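Local structure of farnesyl pyrophosphate synthase (Pseudomonas aeruginosa, 3ZOU) at residues S204-A207 with L208-A212; P279-D282 with P283-L287; A270-A273 with L274-F277. The protein catalyses the formation of farnesyl pyrophosphate, probably by joining isopentenyl pyrophosphate to geranyl pyrophosphate with the help of magnesium ions. One frame throughout, in Å; residues are numbered along the deposited sequence.

Interaction 1 (S204-A207 with L208-A212); sequences SLAA and LERYA
Leu208 N to Ser204 O, Glu209 N to Leu205 O, Arg210 N to Ala206 O and Tyr211 N to Ala207 O are four consecutive i to i+4 hydrogen bonds of an alpha helix, all 2.9 to 3.0 Å long. A water lies 2.8 Å from Ala206 O and also reaches Glu209 OE2, with more acceptors around it than it has protons. Glu209 runs out straight from the helix, and its OE1 forms a long, weak ion pair with Arg191. Arg210 instead bends at chi3 (-66°) and folds back along the helix. Its guanidinium thereby lays one face over the backbone of the preceding turn, with Ala207 CA 3.6 Å above the plane and off toward the rim. NH2 ends 3.8 Å from Ala207 CB, while NH1 comes no closer than 4.0 Å to Ala206 CB. On the buried flank the root of Leu208 covers the Ser204 carbonyl, CG lying 3.4 Å from Ser204 O. This turn of helix 202-227 packs against three helices on its inner side: Leu205 and Leu208 on helix 171-196, Arg210 and Tyr211 on helix 256-273, and Leu208 and Tyr211 on helix 282-293, where Tyr211 OH is hydrogen-bonded to Leu284 O.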
loop_
_atom_site.group_PDB
_atom_site.type_symbol
_atom_site.label_atom_id
_atom_site.label_comp_id
_atom_site.label_asym_id
_atom_site.label_seq_id
_atom_site.Cartn_x
_atom_site.Cartn_y
_atom_site.Cartn_z
ATOM N N SER A 204 9.274 25.713 -8.849
ATOM C CA SER A 204 9.465 24.673 -9.890
ATOM C C SER A 204 8.528 23.508 -9.712
ATOM O O SER A 204 8.009 22.955 -10.701
ATOM C CB SER A 204 10.859 24.154 -9.932
ATOM O OG SER A 204 11.746 25.156 -10.342
ATOM N N LEU A 205 8.296 23.120 -8.458
ATOM C CA LEU A 205 7.292 22.074 -8.215
ATOM C C LEU A 205 5.904 22.443 -8.664
ATOM O O LEU A 205 5.204 21.639 -9.220
ATOM C CB LEU A 205 7.267 21.689 -6.739
ATOM C CG LEU A 205 8.523 20.993 -6.223
ATOM C CD1 LEU A 205 8.407 20.624 -4.735
ATOM C CD2 LEU A 205 8.844 19.713 -6.987
ATOM N N ALA A 206 5.496 23.684 -8.468
ATOM C CA ALA A 206 4.200 24.115 -8.848
ATOM C C ALA A 206 4.079 24.086 -10.380
ATOM O O ALA A 206 3.032 23.737 -10.937
ATOM C CB ALA A 206 3.921 25.512 -8.294
ATOM N N ALA A 207 5.132 24.579 -11.059
ATOM C CA ALA A 207 5.132 24.549 -12.500
ATOM C C ALA A 207 5.037 23.167 -13.054
ATOM O O ALA A 207 4.312 22.912 -13.990
ATOM C CB ALA A 207 6.403 25.230 -13.022
ATOM N N LEU A 208 5.805 22.283 -12.470
ATOM C CA LEU A 208 5.772 20.882 -12.891
ATOM C C LEU A 208 4.451 20.240 -12.608
ATOM O O LEU A 208 3.951 19.401 -13.385
ATOM C CB LEU A 208 6.974 20.113 -12.277
ATOM C CG LEU A 208 8.343 20.325 -12.908
ATOM C CD1 LEU A 208 9.400 19.747 -12.009
ATOM C CD2 LEU A 208 8.473 19.733 -14.314
ATOM N N GLU A 209 3.792 20.651 -11.508
ATOM C CA GLU A 209 2.401 20.221 -11.266
ATOM C C GLU A 209 1.382 20.689 -12.323
ATOM O O GLU A 209 0.574 19.898 -12.797
ATOM C CB GLU A 209 1.979 20.601 -9.848
ATOM C CG GLU A 209 0.544 20.211 -9.573
ATOM C CD GLU A 209 0.139 20.617 -8.162
ATOM O OE1 GLU A 209 0.525 19.912 -7.198
ATOM O OE2 GLU A 209 -0.508 21.666 -8.025
ATOM N N ARG A 210 1.524 21.943 -12.782
ATOM C CA ARG A 210 0.703 22.442 -13.858
ATOM C C ARG A 210 0.920 21.623 -15.145
ATOM O O ARG A 210 -0.047 21.325 -15.876
ATOM C CB ARG A 210 0.955 23.936 -14.077
ATOM C CG ARG A 210 0.395 24.775 -12.980
ATOM C CD ARG A 210 0.324 26.246 -13.478
ATOM N NE ARG A 210 1.606 26.819 -13.706
ATOM C CZ ARG A 210 2.441 27.241 -12.749
ATOM N NH1 ARG A 210 2.154 27.159 -11.446
ATOM N NH2 ARG A 210 3.607 27.747 -13.084
ATOM N N TYR A 211 2.187 21.370 -15.433
ATOM C CA TYR A 211 2.538 20.531 -16.576
ATOM C C TYR A 211 1.791 19.222 -16.507
ATOM O O TYR A 211 1.241 18.736 -17.485
ATOM C CB TYR A 211 4.084 20.391 -16.646
ATOM C CG TYR A 211 4.539 19.303 -17.615
ATOM C CD1 TYR A 211 4.624 17.991 -17.224
ATOM C CD2 TYR A 211 4.757 19.590 -18.929
ATOM C CE1 TYR A 211 4.983 16.985 -18.071
ATOM C CE2 TYR A 211 5.107 18.579 -19.833
ATOM C CZ TYR A 211 5.239 17.276 -19.409
ATOM O OH TYR A 211 5.545 16.272 -20.285
ATOM N N ALA A 212 1.937 18.562 -15.359
ATOM C CA ALA A 212 1.415 17.208 -15.178
ATOM C C ALA A 212 -0.107 17.160 -15.274
ATOM O O ALA A 212 -0.663 16.268 -15.847
ATOM C CB ALA A 212 1.901 16.709 -13.812
HETATM O O HOH W 1 0.739 24.287 -9.485
#

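Interaction 2 (P279-D282 with P283-L287); sequences PSAD and PLRQL
Ala281 and Asp282 pass from a short 3-10 segment into an alpha helix, Ala281 O accepting from Arg285 N (3.1 Å) and Asp282 O from Gln286 N (2.8 Å). Next in the chain, Pro283, which has no N-H to offer, sets its ring beside the Ser280 carbonyl, with CD 3.4 Å from Ser280 O. Arg285 carries the side-chain contact. With CG beside its own backbone N (chi1 -63°) and an extended chain to NE, it reaches back past the helix start. There NH1 forms a salt bridge with Asp282 OD1 at 2.9 Å. OD1 is met on its anti side, 33° out of the carboxylate plane, and the two flat groups stand 71° apart, so one bond joins them and no paired, coplanar grip. Ala281 CB sits over one guanidinium face, 3.8 Å from NH1. Further bonds from NH1 to Pro278 O and from NH2 to Leu274 O and Phe277 O fix the guanidinium's rotation. Gln286 lies alongside Asp282 O through CG (3.4 Å), its OE1 held by Ser1. An acidic residue followed by proline suits the first turn of a helix; this one, 282-293, carries Leu287 into the pocket of the bound benzoxazolone fragment.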
loop_
_atom_site.group_PDB
_atom_site.type_symbol
_atom_site.label_atom_id
_atom_site.label_comp_id
_atom_site.label_asym_id
_atom_site.label_seq_id
_atom_site.Cartn_x
_atom_site.Cartn_y
_atom_site.Cartn_z
ATOM N N PRO A 279 17.062 23.706 -21.206
ATOM C CA PRO A 279 16.936 22.667 -22.198
ATOM C C PRO A 279 16.779 21.240 -21.648
ATOM O O PRO A 279 16.305 20.347 -22.379
ATOM C CB PRO A 279 18.257 22.801 -22.994
ATOM C CG PRO A 279 18.445 24.264 -22.990
ATOM C CD PRO A 279 18.211 24.616 -21.534
ATOM N N SER A 280 17.241 20.982 -20.426
ATOM C CA SER A 280 17.148 19.631 -19.882
ATOM C C SER A 280 15.640 19.246 -19.662
ATOM O O SER A 280 15.353 18.058 -19.420
ATOM C CB SER A 280 17.911 19.483 -18.555
ATOM O OG SER A 280 17.404 20.384 -17.626
ATOM N N ALA A 281 14.768 20.234 -19.737
ATOM C CA ALA A 281 13.280 19.951 -19.677
ATOM C C ALA A 281 12.713 19.529 -21.063
ATOM O O ALA A 281 11.496 19.315 -21.219
ATOM C CB ALA A 281 12.508 21.128 -19.142
ATOM N N ASP A 282 13.552 19.479 -22.108
ATOM C CA ASP A 282 13.040 19.153 -23.407
ATOM C C ASP A 282 12.300 17.820 -23.476
ATOM O O ASP A 282 11.307 17.724 -24.201
ATOM C CB ASP A 282 14.153 19.234 -24.477
ATOM C CG ASP A 282 14.419 20.654 -24.915
ATOM O OD1 ASP A 282 13.675 21.597 -24.586
ATOM O OD2 ASP A 282 15.436 20.808 -25.645
ATOM N N PRO A 283 12.741 16.774 -22.765
ATOM C CA PRO A 283 11.999 15.518 -22.843
ATOM C C PRO A 283 10.528 15.705 -22.439
ATOM O O PRO A 283 9.665 15.120 -23.065
ATOM C CB PRO A 283 12.767 14.636 -21.880
ATOM C CG PRO A 283 14.186 15.049 -22.107
ATOM C CD PRO A 283 14.101 16.522 -22.188
ATOM N N LEU A 284 10.317 16.490 -21.406
ATOM C CA LEU A 284 8.935 16.816 -20.982
ATOM C C LEU A 284 8.160 17.551 -22.043
ATOM O O LEU A 284 6.983 17.317 -22.331
ATOM C CB LEU A 284 8.949 17.589 -19.699
ATOM C CG LEU A 284 9.361 16.897 -18.385
ATOM C CD1 LEU A 284 9.200 17.831 -17.207
ATOM C CD2 LEU A 284 8.532 15.657 -18.135
ATOM N N ARG A 285 8.849 18.512 -22.660
ATOM C CA ARG A 285 8.182 19.229 -23.746
ATOM C C ARG A 285 7.795 18.316 -24.906
ATOM O O ARG A 285 6.697 18.393 -25.508
ATOM C CB ARG A 285 9.082 20.377 -24.251
ATOM C CG ARG A 285 9.361 21.431 -23.216
ATOM C CD ARG A 285 10.375 22.467 -23.725
ATOM N NE ARG A 285 10.557 23.540 -22.761
ATOM C CZ ARG A 285 11.646 23.827 -22.079
ATOM N NH1 ARG A 285 12.779 23.193 -22.287
ATOM N NH2 ARG A 285 11.589 24.777 -21.186
ATOM N N GLN A 286 8.748 17.473 -25.301
ATOM C CA GLN A 286 8.539 16.522 -26.384
ATOM C C GLN A 286 7.403 15.523 -26.102
ATOM O O GLN A 286 6.664 15.130 -26.988
ATOM C CB GLN A 286 9.849 15.793 -26.725
ATOM C CG GLN A 286 10.868 16.706 -27.370
ATOM C CD GLN A 286 12.134 15.933 -27.776
ATOM O OE1 GLN A 286 12.057 14.747 -28.153
ATOM N NE2 GLN A 286 13.262 16.606 -27.776
ATOM N N LEU A 287 7.332 15.083 -24.860
ATOM C CA LEU A 287 6.239 14.220 -24.453
ATOM C C LEU A 287 4.892 14.916 -24.596
ATOM O O LEU A 287 3.991 14.313 -25.114
ATOM C CB LEU A 287 6.439 13.755 -22.987
ATOM C CG LEU A 287 5.291 12.860 -22.508
ATOM C CD1 LEU A 287 5.320 11.515 -23.187
ATOM C CD2 LEU A 287 5.500 12.698 -21.008
#

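Interaction 3 (A270-A273 with L274-F277); sequences ALAA and LDGF
Leu274 folds its side chain back against the last turn of helix 256-273. CB starts 3.6 Å from Leu271 O. A first torsion of -56° sets CG beside the backbone N, where it lies 3.6 Å from Ala270 O. At the tip the branches part. CD1 stays on the Ala270 side, whereas CD2 heads the other way, past the carbonyl of Ala273, and ends over the centre of the Phe277 ring, 4.0 Å above its plane. The backbone beneath changes from alpha-helical to tighter i to i+3 bonding. Leu274 N donates to Leu271 O at 3.0 Å and Asp275 N to Ala272 O at 3.1 Å, both from more than 60° above the carbonyl plane and hence off the lone pairs. From here a type II beta turn, Leu274 to Phe277, closed by a bond from Phe277 N to Leu274 O, reverses the chain toward helix 282-293. Gly276 occupies its third position with a positive phi (88°), where a CB would jam against the carbonyl O of Asp275. Asp275 turns its carboxylate back over Ala272, with OD2 3.5 Å from Ala272 CA. A carboxylate beside the carbonyls of a helix end would probably be electrostatically unfavourable, though solvent exposure should soften this. One water bridges the helix and the turn: it donates to Ala273 O at 2.6 Å and to Asp275 O at 2.6 Å, which uses both of its protons. The same water oxygen lies in the plane of the Phe277 ring, at its edge. Phe277 CE1 approaches the Ala273 carbonyl obliquely, and the ring touches Ala207 of helix 202-227.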
loop_
_atom_site.group_PDB
_atom_site.type_symbol
_atom_site.label_atom_id
_atom_site.label_comp_id
_atom_site.label_asym_id
_atom_site.label_seq_id
_atom_site.Cartn_x
_atom_site.Cartn_y
_atom_site.Cartn_z
ATOM N N ALA A 270 0.710 22.790 -20.955
ATOM C CA ALA A 270 1.853 22.010 -20.452
ATOM C C ALA A 270 3.170 22.695 -20.812
ATOM O O ALA A 270 4.072 22.818 -20.015
ATOM C CB ALA A 270 1.821 20.609 -20.982
ATOM N N LEU A 271 3.257 23.138 -22.073
ATOM C CA LEU A 271 4.523 23.789 -22.553
ATOM C C LEU A 271 4.735 25.111 -21.827
ATOM O O LEU A 271 5.827 25.413 -21.422
ATOM C CB LEU A 271 4.444 24.005 -24.056
ATOM C CG LEU A 271 4.477 22.701 -24.871
ATOM C CD1 LEU A 271 4.210 22.992 -26.347
ATOM C CD2 LEU A 271 5.707 21.850 -24.687
ATOM N N ALA A 272 3.677 25.847 -21.620
ATOM C CA ALA A 272 3.767 27.152 -20.922
ATOM C C ALA A 272 4.226 26.978 -19.480
ATOM O O ALA A 272 4.961 27.760 -18.960
ATOM C CB ALA A 272 2.447 27.837 -20.916
ATOM N N ALA A 273 3.781 25.876 -18.837
ATOM C CA ALA A 273 4.233 25.616 -17.493
ATOM C C ALA A 273 5.723 25.408 -17.420
ATOM O O ALA A 273 6.300 25.654 -16.378
ATOM C CB ALA A 273 3.557 24.376 -16.960
ATOM N N LEU A 274 6.374 24.988 -18.513
ATOM C CA LEU A 274 7.787 24.805 -18.535
ATOM C C LEU A 274 8.592 25.995 -19.134
ATOM O O LEU A 274 9.759 25.850 -19.379
ATOM C CB LEU A 274 8.112 23.541 -19.312
ATOM C CG LEU A 274 7.449 22.271 -18.833
ATOM C CD1 LEU A 274 7.870 21.131 -19.782
ATOM C CD2 LEU A 274 7.917 22.042 -17.433
ATOM N N ASP A 275 7.924 27.119 -19.319
ATOM C CA ASP A 275 8.622 28.342 -19.764
ATOM C C ASP A 275 9.657 28.716 -18.738
ATOM O O ASP A 275 9.423 28.691 -17.505
ATOM C CB ASP A 275 7.652 29.491 -20.033
ATOM C CG ASP A 275 6.933 29.327 -21.341
ATOM O OD1 ASP A 275 7.469 28.625 -22.248
ATOM O OD2 ASP A 275 5.841 29.937 -21.470
ATOM N N GLY A 276 10.850 29.000 -19.204
ATOM C CA GLY A 276 11.905 29.315 -18.244
ATOM C C GLY A 276 12.676 28.126 -17.729
ATOM O O GLY A 276 13.779 28.285 -17.197
ATOM N N PHE A 277 12.160 26.906 -17.898
ATOM C CA PHE A 277 12.998 25.779 -17.610
ATOM C C PHE A 277 14.073 25.680 -18.689
ATOM O O PHE A 277 13.838 26.011 -19.851
ATOM C CB PHE A 277 12.214 24.457 -17.580
ATOM C CG PHE A 277 11.432 24.233 -16.320
ATOM C CD1 PHE A 277 10.363 25.039 -15.986
ATOM C CD2 PHE A 277 11.754 23.194 -15.492
ATOM C CE1 PHE A 277 9.609 24.819 -14.836
ATOM C CE2 PHE A 277 10.998 22.967 -14.327
ATOM C CZ PHE A 277 9.942 23.768 -14.015
HETATM O O HOH W 2 7.682 27.848 -15.840
#

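Along the chain interaction 1 comes first, on helix 202-227, then interaction 3 at the close of helix 256-273, and last interaction 2, where helix 282-293 begins. The centre of interaction 3 lies about 9 Å from each of the other two, whose centres are about 13 Å apart. All three cluster on one side of this mainly helical prenyl synthase. They join directly: Leu208 CD2 meets Leu284 CD1 at 3.5 Å, and the ring of Tyr211 packs on Ala270. Ala207 on Phe277 and Tyr211 on Leu274 set the loop between the last two helices against helix 202-227; the fragment pocket lies further along, where helix 282-293 contributes Leu287 and Tyr290.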